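PDB 3GCE: ferredoxin component of carbazole 1,9a-dioxygenase from Nocardioides aromaticivorans, which probably relays electrons, through its Rieske [2Fe-2S] cluster, to the terminal oxygenase component that dioxygenates carbazole. Local coordinates for residues Ala54-Asp59 against Ile70-His75; Gly32-Val37 against Ser48-His53; Gly77-Arg82 against Leu89-Pro94; Val38-Ser43 against Gly61-Glu66; Val12-Leu17 against Ile107-Lys112. One frame throughout, in Å; residues are numbered along the deposited sequence.

Interactions 1, 2 and 3 gather at the [2Fe-2S] cluster, with the centre of interaction 1 about 9 Å from that of interaction 2 and about 10 Å from that of interaction 3. Strands 62-64, 69-71 and 78-80 of one antiparallel sheet tie interactions 1, 3 and 4 together, while strand 33-40 is shared by interactions 2 and 4. Interaction 5, in the three-stranded sheet of strands 12-16, 106-109 and 100-103, joins the two ends of the modelled chain, so the other four are nested inside its loop; its centre lies about 22 Å from that of interaction 1. The cluster site therefore sits at one end of a compact all-beta body that interaction 5 closes at the other.

Interaction 1 (Ala54-Asp59 against Ile70-His75). With FES (Fe2/s2 (inorganic) cluster), chain B.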
# COMPACT_ATOMS: atom_id res chain seq x y z
N ALA A 54 11.72 10.75 -1.38
CA ALA A 54 12.48 10.81 -2.62
C ALA A 54 11.96 9.68 -3.49
O ALA A 54 11.03 8.98 -3.10
CB ALA A 54 13.98 10.68 -2.36
N GLU A 55 12.53 9.50 -4.66
CA GLU A 55 12.06 8.41 -5.48
C GLU A 55 12.46 7.08 -4.87
O GLU A 55 13.64 6.72 -4.84
CB GLU A 55 12.58 8.51 -6.91
CG GLU A 55 11.89 7.52 -7.83
CD GLU A 55 12.70 7.23 -9.07
OE1 GLU A 55 13.67 7.98 -9.34
OE2 GLU A 55 12.36 6.24 -9.77
N ALA A 56 11.47 6.34 -4.36
CA ALA A 56 11.68 4.94 -3.97
C ALA A 56 10.34 4.23 -3.97
O ALA A 56 9.30 4.88 -3.87
CB ALA A 56 12.35 4.84 -2.60
N TYR A 57 10.37 2.90 -4.06
CA TYR A 57 9.18 2.11 -4.28
C TYR A 57 8.87 1.26 -3.06
O TYR A 57 9.60 0.33 -2.72
CB TYR A 57 9.27 1.31 -5.62
CG TYR A 57 9.53 2.30 -6.74
CD1 TYR A 57 8.46 2.93 -7.39
CD2 TYR A 57 10.83 2.66 -7.10
CE1 TYR A 57 8.68 3.89 -8.40
CE2 TYR A 57 11.06 3.65 -8.12
CZ TYR A 57 9.96 4.23 -8.76
OH TYR A 57 10.11 5.19 -9.74
N LEU A 58 7.79 1.63 -2.36
CA LEU A 58 7.51 1.11 -1.04
C LEU A 58 7.29 -0.40 -0.97
O LEU A 58 7.66 -1.03 0.01
CB LEU A 58 6.30 1.85 -0.43
CG LEU A 58 6.51 3.36 -0.27
CD1 LEU A 58 5.19 3.98 0.24
CD2 LEU A 58 7.68 3.67 0.71
N ASP A 59 6.68 -0.99 -1.99
CA ASP A 59 6.47 -2.44 -2.02
C ASP A 59 7.77 -3.26 -1.94
O ASP A 59 7.74 -4.44 -1.60
CB ASP A 59 5.64 -2.84 -3.26
CG ASP A 59 6.47 -2.93 -4.53
OD1 ASP A 59 7.00 -1.91 -5.02
OD2 ASP A 59 6.56 -4.04 -5.06
N ILE A 70 4.65 0.34 6.51
CA ILE A 70 5.57 -0.05 5.45
C ILE A 70 6.83 0.81 5.60
O ILE A 70 6.77 2.03 5.80
CB ILE A 70 4.94 0.16 4.05
CG1 ILE A 70 5.86 -0.39 2.94
CG2 ILE A 70 4.66 1.67 3.80
CD1 ILE A 70 6.11 -1.90 3.01
N GLU A 71 7.98 0.17 5.51
CA GLU A 71 9.25 0.86 5.69
C GLU A 71 9.92 0.99 4.32
O GLU A 71 10.11 -0.01 3.62
CB GLU A 71 10.12 0.06 6.64
CG GLU A 71 11.55 0.57 6.83
CD GLU A 71 12.32 -0.32 7.81
OE1 GLU A 71 11.85 -1.45 8.08
OE2 GLU A 71 13.38 0.08 8.31
N CYS A 72 10.23 2.22 3.92
CA CYS A 72 10.81 2.49 2.59
C CYS A 72 12.17 1.77 2.47
O CYS A 72 12.97 1.82 3.41
CB CYS A 72 11.02 4.01 2.45
SG CYS A 72 11.83 4.52 0.91
N PRO A 73 12.44 1.12 1.33
CA PRO A 73 13.73 0.42 1.23
C PRO A 73 14.97 1.33 1.13
O PRO A 73 16.11 0.86 1.35
CB PRO A 73 13.60 -0.41 -0.05
CG PRO A 73 12.60 0.32 -0.89
CD PRO A 73 11.62 0.96 0.11
N LEU A 74 14.76 2.61 0.83
CA LEU A 74 15.88 3.46 0.48
C LEU A 74 16.47 4.19 1.69
O LEU A 74 17.67 4.06 1.94
CB LEU A 74 15.53 4.42 -0.67
CG LEU A 74 16.68 5.25 -1.23
CD1 LEU A 74 17.87 4.38 -1.74
CD2 LEU A 74 16.14 6.18 -2.34
N HIS A 75 15.65 4.95 2.41
CA HIS A 75 16.14 5.62 3.63
C HIS A 75 15.33 5.23 4.87
O HIS A 75 15.42 5.90 5.93
CB HIS A 75 16.17 7.14 3.49
CG HIS A 75 16.76 7.62 2.20
ND1 HIS A 75 16.00 8.22 1.23
CD2 HIS A 75 18.04 7.63 1.74
CE1 HIS A 75 16.78 8.57 0.21
NE2 HIS A 75 18.02 8.21 0.49
FE1 FES B . 11.74 6.76 1.08
FE2 FES B . 13.89 8.43 1.42
S1 FES B . 12.68 7.42 3.04
S2 FES B . 12.95 7.71 -0.45
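A56 and C72 meet beside the [2Fe-2S] cluster, where the methyl CB of A56 lies 3.6 Å from C72 SG. The same methyl packs on L74, CB to CB at 3.7 Å, and also touches the bridging sulfide S2; an alanine suits a position with three neighbours this near. Further from the metal, L58 sends its CD2 branch against the CB of C72 at 3.8 Å, and its CB faces CG1 of I70, so branched apolar chains fill the base of the loop.

Of the two segments, I70-H75 supplies the metal ligands. C72 SG binds FE1 at 2.2 Å, its sulfur anti to the backbone N (chi1 176°), and H75 ND1 binds FE2 at 2.1 Å. These two residues form the Cys-X-X-His half of the Rieske motif; C51 and H53 supply the other half, and the rings of H75 and H53 meet at about 85°. The edge of the H75 ring, near its plane, has A54 CB beside it.

Backbone polar groups make a third set. L74 N donates to C72 SG (3.5 Å, 164° at the hydrogen), which would probably stabilise the charge on the thiolate. Two carbonyls rest on carbon: Y57 O lies 3.5 Å from P73 CG, with the ring carbon CD of the same proline also against it, and L58 O lies 3.5 Å from I70 CD1.

Interaction 2 (Gly32-Val37 against Ser48-His53). With FES (Fe2/s2 (inorganic) cluster), chain B.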
# COMPACT_ATOMS: atom_id res chain seq x y z
N GLY A 32 -3.06 4.36 -14.04
CA GLY A 32 -1.89 5.19 -14.23
C GLY A 32 -1.09 5.43 -12.96
O GLY A 32 0.09 5.80 -13.04
N ASP A 33 -1.72 5.25 -11.79
CA ASP A 33 -1.02 5.41 -10.50
C ASP A 33 -0.54 4.08 -9.93
O ASP A 33 -1.29 3.11 -9.91
CB ASP A 33 -1.89 6.11 -9.47
CG ASP A 33 -2.24 7.53 -9.88
OD1 ASP A 33 -1.31 8.31 -10.19
OD2 ASP A 33 -3.44 7.85 -9.92
N GLU A 34 0.69 4.06 -9.43
CA GLU A 34 1.25 2.85 -8.88
C GLU A 34 0.87 2.78 -7.41
O GLU A 34 1.11 3.73 -6.63
CB GLU A 34 2.77 2.84 -9.03
CG GLU A 34 3.40 1.47 -8.94
CD GLU A 34 4.91 1.52 -9.15
OE1 GLU A 34 5.38 2.17 -10.12
OE2 GLU A 34 5.63 0.93 -8.33
N VAL A 35 0.26 1.65 -7.05
CA VAL A 35 -0.34 1.50 -5.73
C VAL A 35 0.16 0.25 -5.00
O VAL A 35 0.10 -0.87 -5.53
CB VAL A 35 -1.88 1.47 -5.83
CG1 VAL A 35 -2.51 1.30 -4.46
CG2 VAL A 35 -2.37 2.76 -6.45
N MET A 36 0.69 0.46 -3.80
CA MET A 36 1.14 -0.64 -2.97
C MET A 36 -0.07 -1.21 -2.25
O MET A 36 -0.83 -0.47 -1.62
CB MET A 36 2.17 -0.16 -1.95
CG MET A 36 2.86 -1.31 -1.19
SD MET A 36 2.21 -1.52 0.45
CE MET A 36 2.95 -0.08 1.11
N VAL A 37 -0.23 -2.53 -2.35
CA VAL A 37 -1.33 -3.23 -1.71
C VAL A 37 -0.72 -4.27 -0.78
O VAL A 37 0.24 -4.94 -1.15
CB VAL A 37 -2.29 -3.83 -2.80
CG1 VAL A 37 -3.36 -4.71 -2.19
CG2 VAL A 37 -2.94 -2.69 -3.55
N SER A 48 -0.23 4.91 -2.11
CA SER A 48 0.71 5.16 -3.21
C SER A 48 2.00 4.38 -2.98
O SER A 48 2.52 4.33 -1.86
CB SER A 48 1.04 6.63 -3.33
OG SER A 48 2.10 6.77 -4.27
N ASN A 49 2.52 3.79 -4.05
CA ASN A 49 3.75 3.02 -3.95
C ASN A 49 5.00 3.90 -3.95
O ASN A 49 6.09 3.40 -3.72
CB ASN A 49 3.86 2.01 -5.11
CG ASN A 49 4.86 0.90 -4.81
OD1 ASN A 49 4.95 0.43 -3.69
ND2 ASN A 49 5.61 0.48 -5.83
N LEU A 50 4.84 5.18 -4.25
CA LEU A 50 5.98 6.08 -4.31
C LEU A 50 6.19 6.78 -3.00
O LEU A 50 5.30 7.49 -2.55
CB LEU A 50 5.79 7.15 -5.39
CG LEU A 50 6.49 6.94 -6.71
CD1 LEU A 50 8.04 7.02 -6.53
CD2 LEU A 50 6.00 5.63 -7.33
N CYS A 51 7.37 6.62 -2.43
CA CYS A 51 7.70 7.29 -1.17
C CYS A 51 7.63 8.81 -1.38
O CYS A 51 8.02 9.30 -2.44
CB CYS A 51 9.11 6.87 -0.71
SG CYS A 51 9.58 7.56 0.88
N SER A 52 7.14 9.55 -0.38
CA SER A 52 7.09 11.01 -0.52
C SER A 52 8.43 11.70 -0.25
O SER A 52 8.60 12.89 -0.55
CB SER A 52 6.06 11.60 0.45
OG SER A 52 6.50 11.40 1.77
N HIS A 53 9.40 10.96 0.28
CA HIS A 53 10.65 11.59 0.65
C HIS A 53 11.56 11.80 -0.59
O HIS A 53 12.11 12.88 -0.79
CB HIS A 53 11.37 10.82 1.77
CG HIS A 53 12.76 11.30 2.01
ND1 HIS A 53 13.87 10.53 1.74
CD2 HIS A 53 13.23 12.50 2.42
CE1 HIS A 53 14.96 11.22 2.00
NE2 HIS A 53 14.60 12.43 2.41
FE1 FES B . 11.74 6.76 1.08
FE2 FES B . 13.89 8.43 1.42
S1 FES B . 12.68 7.42 3.04
S2 FES B . 12.95 7.71 -0.45
O HOH W 1 1.04 6.38 -6.68
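E34 and N49 carry the tight part of this contact, holding each other by main chain and side chain at once. N49 N donates to E34 O at 2.9 Å, a nearly straight bond (170°) whose donor stands above the carbonyl plane. Further out, N49 ND2 meets E34 OE2 on its anti side, with the carboxylate and amide planes 44° apart; the modelled separation is so short that its exact length is doubtful. The first torsion of N49 (chi1 -161°) sets CG anti to the backbone N, which brings this amide carbon near both E34 OE2 and M36 CB. Its other amide atom, OD1, lies 3.3 Å from M36 CB and accepts a hydrogen bond from D59 N. Asparagine suits this buried place because it can donate to a carboxylate and accept from a backbone N-H together.

V35 and S48 form an antiparallel non-hydrogen-bonded pair whose side chains diverge. On the S48 side the contact is looser and partly bridged by water. S48 OG reaches E34 O through a water, at 2.7 Å from E34 O and 2.7 Å from S48 OG. The same hydroxyl accepts from L50 N at 3.2 Å, an ST turn that bends the chain away from the strand; L50 itself only grazes E34. Beyond that bend C51 SG binds FE1 at 2.3 Å and H53 ND1 binds FE2 at 2.1 Å, the Cys-X-His half of the Rieske cluster-binding motif.

Interaction 3 (Gly77-Arg82 against Leu89-Pro94). With FES (Fe2/s2 (inorganic) cluster), chain B.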
# COMPACT_ATOMS: atom_id res chain seq x y z
N GLY A 77 12.42 5.49 6.00
CA GLY A 77 11.23 6.19 6.48
C GLY A 77 10.07 5.21 6.57
O GLY A 77 10.15 4.11 6.02
N ARG A 78 8.99 5.57 7.26
CA ARG A 78 7.82 4.69 7.35
C ARG A 78 6.51 5.41 7.12
O ARG A 78 6.42 6.61 7.39
CB ARG A 78 7.74 3.97 8.70
CG ARG A 78 8.91 3.01 8.99
CD ARG A 78 8.66 2.16 10.24
NE ARG A 78 9.85 1.38 10.60
CZ ARG A 78 9.89 0.43 11.53
NH1 ARG A 78 8.80 0.11 12.24
NH2 ARG A 78 11.03 -0.21 11.76
N PHE A 79 5.51 4.68 6.62
CA PHE A 79 4.13 5.16 6.50
C PHE A 79 3.16 4.20 7.16
O PHE A 79 3.38 2.97 7.16
CB PHE A 79 3.72 5.33 5.03
CG PHE A 79 4.57 6.34 4.28
CD1 PHE A 79 5.72 5.91 3.60
CD2 PHE A 79 4.20 7.69 4.21
CE1 PHE A 79 6.52 6.83 2.88
CE2 PHE A 79 4.98 8.60 3.50
CZ PHE A 79 6.14 8.15 2.82
N ASP A 80 2.08 4.75 7.69
CA ASP A 80 0.94 3.97 8.13
C ASP A 80 0.18 3.52 6.86
O ASP A 80 -0.29 4.36 6.09
CB ASP A 80 0.06 4.83 9.05
CG ASP A 80 -1.29 4.18 9.36
OD1 ASP A 80 -1.37 2.91 9.36
OD2 ASP A 80 -2.26 4.95 9.58
N VAL A 81 0.05 2.21 6.64
CA VAL A 81 -0.67 1.70 5.46
C VAL A 81 -2.17 1.93 5.47
O VAL A 81 -2.82 1.83 4.42
CB VAL A 81 -0.36 0.21 5.17
CG1 VAL A 81 1.15 0.03 4.89
CG2 VAL A 81 -0.81 -0.71 6.33
N ARG A 82 -2.72 2.25 6.65
CA ARG A 82 -4.15 2.55 6.80
C ARG A 82 -4.52 3.93 6.27
O ARG A 82 -5.66 4.15 5.79
CB ARG A 82 -4.53 2.49 8.28
CG ARG A 82 -4.48 1.09 8.88
CD ARG A 82 -4.59 1.14 10.39
NE ARG A 82 -3.38 1.68 10.99
CZ ARG A 82 -3.15 1.72 12.29
NH1 ARG A 82 -4.05 1.24 13.13
NH2 ARG A 82 -2.03 2.26 12.76
N LEU A 89 10.95 9.24 10.35
CA LEU A 89 11.86 10.04 9.51
C LEU A 89 12.68 9.10 8.63
O LEU A 89 12.93 7.97 9.02
CB LEU A 89 12.80 10.89 10.40
CG LEU A 89 12.22 12.13 11.10
CD1 LEU A 89 13.20 12.68 12.15
CD2 LEU A 89 11.94 13.19 10.09
N PRO A 90 13.10 9.58 7.45
CA PRO A 90 12.91 10.94 6.98
C PRO A 90 11.58 11.27 6.28
O PRO A 90 11.43 12.37 5.74
CB PRO A 90 14.11 11.15 6.05
CG PRO A 90 14.39 9.80 5.48
CD PRO A 90 13.87 8.77 6.49
N CYS A 91 10.60 10.37 6.33
CA CYS A 91 9.30 10.71 5.75
C CYS A 91 8.61 11.71 6.67
O CYS A 91 8.50 11.49 7.86
CB CYS A 91 8.44 9.47 5.52
SG CYS A 91 9.31 8.34 4.44
N VAL A 92 8.16 12.81 6.07
CA VAL A 92 7.49 13.90 6.78
C VAL A 92 6.17 14.31 6.15
O VAL A 92 5.39 15.04 6.79
CB VAL A 92 8.37 15.18 6.93
CG1 VAL A 92 9.56 14.89 7.81
CG2 VAL A 92 8.80 15.69 5.58
N LEU A 93 5.91 13.88 4.92
CA LEU A 93 4.66 14.20 4.26
C LEU A 93 3.93 12.92 3.90
O LEU A 93 4.57 11.94 3.52
CB LEU A 93 4.90 15.07 2.99
CG LEU A 93 5.33 16.51 3.23
CD1 LEU A 93 5.76 17.17 1.91
CD2 LEU A 93 4.20 17.31 3.87
N PRO A 94 2.59 12.93 4.03
CA PRO A 94 1.82 11.73 3.76
C PRO A 94 1.80 11.37 2.28
O PRO A 94 2.02 12.25 1.41
CB PRO A 94 0.41 12.08 4.29
CG PRO A 94 0.34 13.58 4.19
CD PRO A 94 1.74 14.06 4.44
FE1 FES B . 11.74 6.76 1.08
FE2 FES B . 13.89 8.43 1.42
S1 FES B . 12.68 7.42 3.04
S2 FES B . 12.95 7.71 -0.45
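G77 and L89 bring the two backbones close, with CA atoms 4.9 Å apart and a CA-H...O contact of 3.5 Å from G77 CA to L89 O. Glycine is called for here: C91 SG lies 3.5 Å from G77 CA, where a CB would collide with it. P90, which follows a cis peptide bond, sets its ring atom CD 3.6 Å from G77 N.

F79 carries the side-chain part. Its CG is anti to the carbonyl carbon, beside the backbone N (chi1 -61°), and from there the CE1 and CZ side of the ring meets C91 SG. The sulfur approaches obliquely, C91 SG lying 4.2 Å from the centroid of the F79 ring and 43° off its normal, a sulfur-aromatic contact by a cysteine that touches the cluster without binding iron. L93 O meets the edge of the ring in its plane, 3.4 Å from F79 CE2, where the aromatic hydrogens carry partial positive charge; that oxygen also accepts from S52 OG. An alanine in place of F79 would probably open a gap beside C91 SG and leave L93 O without its aromatic edge.

At the end of the strand, D80 OD1 is gripped from opposite faces of its carboxylate: R82 NE makes a salt bridge to it at 2.9 Å, and R82 N donates to it at 3.1 Å in an Asx turn. At the other end, G77, P90 and C91 lie against the sulfide S1, and residues 89-94 are consistent with the proline loop that covers the cluster in Rieske proteins.

Interaction 4 (Val38-Ser43 against Gly61-Glu66); sequences VRDGDS and GVFHAE
V38 presses its CG2 methyl onto the face of F63, 3.8 Å from the ring centroid and only 10° off the normal, a CH-pi contact over the centre. Its other methyl, CG1, sits between the backbone N and the carbonyl carbon and reaches the rim, 3.8 Å from F63 CE1. A beta-branched valine thus offers two methyls to one flat ring. A65 N stands over the opposite face, offset toward the rim, and D40 OD1 is near the ring plane at its edge.

D40 OD1 also lies 3.5 Å from A65 CB. Its partner oxygen, D40 OD2, accepts from a water at 3.0 Å that donates at 2.7 Å to A65 O as well, so solvent bridges the outer side.

P25, I70 and V81 also touch F63 and help hold its ring in place. An alanine at F63 would probably leave the V38 methyls without their aromatic face and open a gap between the two strands. D40 is held by a type II' turn to S43, with D40 N to S43 O at 2.9 Å; G41 suits its positive phi of 58°.

The strand segments 38-40 and 62-64 run 9.7 Å apart at an angle of 28°, too far for sheet bonding. Side chains and a bridging water therefore join the hairpin of strands 33-40 and 43-48 to the edge of the four-stranded sheet of the cluster-binding subdomain of the Rieske fold.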
# COMPACT_ATOMS: atom_id res chain seq x y z
N VAL A 38 -1.26 -4.37 0.45
CA VAL A 38 -0.80 -5.34 1.41
C VAL A 38 -1.95 -5.89 2.26
O VAL A 38 -2.84 -5.14 2.68
CB VAL A 38 0.35 -4.74 2.29
CG1 VAL A 38 -0.16 -3.65 3.23
CG2 VAL A 38 1.10 -5.85 3.06
N ARG A 39 -1.95 -7.20 2.46
CA ARG A 39 -2.91 -7.89 3.32
C ARG A 39 -2.34 -8.00 4.73
O ARG A 39 -1.15 -8.29 4.91
CB ARG A 39 -3.13 -9.32 2.83
CG ARG A 39 -4.12 -9.55 1.72
CD ARG A 39 -4.31 -11.08 1.49
NE ARG A 39 -4.99 -11.77 2.60
CZ ARG A 39 -5.17 -13.09 2.71
NH1 ARG A 39 -4.70 -13.93 1.78
NH2 ARG A 39 -5.82 -13.58 3.75
N ASP A 40 -3.19 -7.75 5.71
CA ASP A 40 -2.92 -8.11 7.09
C ASP A 40 -4.17 -8.82 7.61
O ASP A 40 -5.27 -8.27 7.55
CB ASP A 40 -2.64 -6.85 7.92
CG ASP A 40 -2.28 -7.17 9.38
OD1 ASP A 40 -1.25 -7.84 9.62
OD2 ASP A 40 -3.05 -6.76 10.28
N GLY A 41 -4.02 -10.06 8.09
CA GLY A 41 -5.21 -10.84 8.47
C GLY A 41 -6.09 -10.94 7.24
O GLY A 41 -5.61 -11.32 6.18
N ASP A 42 -7.35 -10.57 7.37
CA ASP A 42 -8.23 -10.49 6.21
C ASP A 42 -8.42 -9.06 5.70
O ASP A 42 -9.21 -8.82 4.77
CB ASP A 42 -9.60 -11.11 6.54
CG ASP A 42 -9.52 -12.62 6.68
OD1 ASP A 42 -9.01 -13.28 5.74
OD2 ASP A 42 -9.97 -13.12 7.73
N SER A 43 -7.69 -8.12 6.30
CA SER A 43 -7.81 -6.73 5.85
C SER A 43 -6.84 -6.48 4.71
O SER A 43 -5.79 -7.13 4.62
CB SER A 43 -7.53 -5.78 6.99
OG SER A 43 -8.45 -5.99 8.04
N GLY A 61 10.17 -2.42 0.07
CA GLY A 61 10.60 -2.27 1.46
C GLY A 61 10.10 -3.37 2.38
O GLY A 61 9.79 -4.48 1.92
N VAL A 62 10.00 -3.07 3.67
CA VAL A 62 9.66 -4.06 4.69
C VAL A 62 8.33 -3.70 5.34
O VAL A 62 8.14 -2.57 5.80
CB VAL A 62 10.79 -4.17 5.74
CG1 VAL A 62 10.37 -5.05 6.95
CG2 VAL A 62 12.05 -4.76 5.07
N PHE A 63 7.39 -4.66 5.36
CA PHE A 63 6.12 -4.44 6.03
C PHE A 63 6.17 -4.94 7.47
O PHE A 63 6.60 -6.06 7.73
CB PHE A 63 4.96 -5.09 5.24
CG PHE A 63 3.61 -4.90 5.89
CD1 PHE A 63 3.02 -3.64 5.96
CD2 PHE A 63 2.92 -5.99 6.42
CE1 PHE A 63 1.77 -3.47 6.55
CE2 PHE A 63 1.66 -5.84 7.01
CZ PHE A 63 1.08 -4.58 7.07
N HIS A 64 5.72 -4.08 8.39
CA HIS A 64 5.69 -4.37 9.80
C HIS A 64 4.25 -4.57 10.22
O HIS A 64 3.53 -3.61 10.47
CB HIS A 64 6.34 -3.22 10.61
CG HIS A 64 7.78 -2.99 10.27
ND1 HIS A 64 8.81 -3.59 10.96
CD2 HIS A 64 8.36 -2.27 9.28
CE1 HIS A 64 9.96 -3.24 10.42
NE2 HIS A 64 9.72 -2.44 9.40
N ALA A 65 3.83 -5.84 10.26
CA ALA A 65 2.42 -6.17 10.53
C ALA A 65 1.98 -5.68 11.91
O ALA A 65 0.85 -5.25 12.08
CB ALA A 65 2.15 -7.67 10.36
N GLU A 66 2.88 -5.71 12.88
CA GLU A 66 2.53 -5.38 14.28
C GLU A 66 2.11 -3.93 14.42
O GLU A 66 1.26 -3.61 15.25
CB GLU A 66 3.71 -5.62 15.22
CG GLU A 66 4.94 -6.26 14.57
CD GLU A 66 5.82 -5.30 13.73
OE1 GLU A 66 5.65 -4.07 13.91
OE2 GLU A 66 6.64 -5.76 12.89
O HOH W 2 -1.58 -6.26 12.82

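Interaction 5 (Val12-Leu17 against Ile107-Lys112); sequences VRVATL and ILVAPK
V12 and V109 exchange two backbone bonds, V12 N to V109 O at 2.8 Å and V109 N to V12 O at 2.9 Å, the mark of an antiparallel hydrogen-bonded pair. I107 is served by two successive residues: its O accepts from V14 N at 3.0 Å, and its N donates to A15 O at 2.7 Å. With V14 turned to a psi of -32°, this slip of one residue is consistent with a classic beta bulge. R13 CA makes a CA-H...O contact to the same oxygen, I107 O. L108, whose side chain lies on the other face of the sheet, bonds by its backbone to V101 of strand 100-103, and T16 N donates to Q19 OE1.

Between these bonds the side chains are apolar. V14 spreads two methyls, CG2 at 3.7 Å from I107 CG2 and CG1 at 3.9 Å from V109 CG2. V14 and V109 cross at about a right angle, and branched residues suit a sheet surface that turns to the core beside F28 and V30. V12 CG2 meets the ring of P111, 4.0 Å from its CG.

On the face that carries R13 and L108, R13 CB packs 3.7 Å from L108 CD2, and its guanidinium lies flat over A15 CA. R13 NH1 forms a salt bridge with E106, and K112 NZ one with D33. The four backbone bonds satisfy polar main-chain groups where the strands meet, and the valine and isoleucine side chains can therefore pack as an apolar layer.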
# COMPACT_ATOMS: atom_id res chain seq x y z
N VAL A 12 -10.59 -0.65 -9.90
CA VAL A 12 -9.60 -1.50 -10.55
C VAL A 12 -9.45 -2.81 -9.76
O VAL A 12 -9.16 -2.76 -8.56
CB VAL A 12 -8.26 -0.74 -10.65
CG1 VAL A 12 -7.15 -1.61 -11.22
CG2 VAL A 12 -8.45 0.60 -11.44
N ARG A 13 -9.65 -3.95 -10.40
CA ARG A 13 -9.47 -5.24 -9.73
C ARG A 13 -7.99 -5.55 -9.86
O ARG A 13 -7.48 -5.63 -10.98
CB ARG A 13 -10.26 -6.41 -10.36
CG ARG A 13 -10.07 -7.70 -9.48
CD ARG A 13 -9.87 -9.08 -10.11
NE ARG A 13 -8.52 -9.31 -10.56
CZ ARG A 13 -7.83 -10.46 -10.51
NH1 ARG A 13 -8.28 -11.58 -9.97
NH2 ARG A 13 -6.62 -10.43 -11.00
N VAL A 14 -7.31 -5.72 -8.73
CA VAL A 14 -5.86 -5.93 -8.77
C VAL A 14 -5.47 -7.39 -8.60
O VAL A 14 -4.46 -7.82 -9.14
CB VAL A 14 -5.12 -5.06 -7.72
CG1 VAL A 14 -5.29 -3.57 -8.09
CG2 VAL A 14 -5.63 -5.33 -6.31
N ALA A 15 -6.27 -8.13 -7.84
CA ALA A 15 -5.95 -9.50 -7.50
C ALA A 15 -7.09 -10.11 -6.70
O ALA A 15 -8.00 -9.40 -6.27
CB ALA A 15 -4.64 -9.55 -6.69
N THR A 16 -7.02 -11.43 -6.52
CA THR A 16 -7.86 -12.16 -5.59
C THR A 16 -7.15 -12.18 -4.23
O THR A 16 -5.91 -12.25 -4.17
CB THR A 16 -8.07 -13.61 -6.10
OG1 THR A 16 -8.41 -13.58 -7.49
CG2 THR A 16 -9.17 -14.28 -5.39
N LEU A 17 -7.92 -12.12 -3.14
CA LEU A 17 -7.36 -12.01 -1.80
C LEU A 17 -6.27 -13.04 -1.51
O LEU A 17 -5.22 -12.70 -0.97
CB LEU A 17 -8.46 -12.09 -0.74
CG LEU A 17 -8.08 -11.82 0.72
CD1 LEU A 17 -7.78 -10.36 0.93
CD2 LEU A 17 -9.18 -12.27 1.66
N ILE A 107 -10.07 -8.19 -4.95
CA ILE A 107 -9.60 -6.96 -4.34
C ILE A 107 -9.80 -5.80 -5.31
O ILE A 107 -9.19 -5.75 -6.39
CB ILE A 107 -8.11 -7.05 -3.89
CG1 ILE A 107 -7.89 -8.19 -2.90
CG2 ILE A 107 -7.68 -5.71 -3.27
CD1 ILE A 107 -6.36 -8.46 -2.63
N LEU A 108 -10.66 -4.87 -4.91
CA LEU A 108 -11.00 -3.73 -5.78
C LEU A 108 -10.49 -2.43 -5.18
O LEU A 108 -10.75 -2.16 -4.00
CB LEU A 108 -12.52 -3.66 -5.93
CG LEU A 108 -13.26 -4.92 -6.42
CD1 LEU A 108 -14.78 -4.66 -6.42
CD2 LEU A 108 -12.77 -5.30 -7.82
N VAL A 109 -9.81 -1.63 -5.98
CA VAL A 109 -9.21 -0.35 -5.55
C VAL A 109 -9.87 0.81 -6.31
O VAL A 109 -9.93 0.80 -7.54
CB VAL A 109 -7.67 -0.35 -5.80
CG1 VAL A 109 -7.00 0.95 -5.27
CG2 VAL A 109 -7.02 -1.60 -5.14
N ALA A 110 -10.36 1.80 -5.58
CA ALA A 110 -10.93 2.99 -6.22
C ALA A 110 -9.80 3.86 -6.77
O ALA A 110 -8.86 4.16 -6.05
CB ALA A 110 -11.77 3.77 -5.23
N PRO A 111 -9.89 4.26 -8.05
CA PRO A 111 -8.84 5.08 -8.64
C PRO A 111 -8.87 6.50 -8.10
O PRO A 111 -9.89 6.93 -7.57
CB PRO A 111 -9.19 5.10 -10.14
CG PRO A 111 -10.23 4.05 -10.32
CD PRO A 111 -10.95 3.97 -9.02
N LYS A 112 -7.73 7.19 -8.20
CA LYS A 112 -7.57 8.59 -7.80
C LYS A 112 -8.70 9.47 -8.34
O LYS A 112 -9.30 10.25 -7.60
CB LYS A 112 -6.22 9.10 -8.32
CG LYS A 112 -5.59 10.24 -7.53
CD LYS A 112 -4.09 10.37 -7.83
CE LYS A 112 -3.83 11.01 -9.18
NZ LYS A 112 -2.41 10.84 -9.64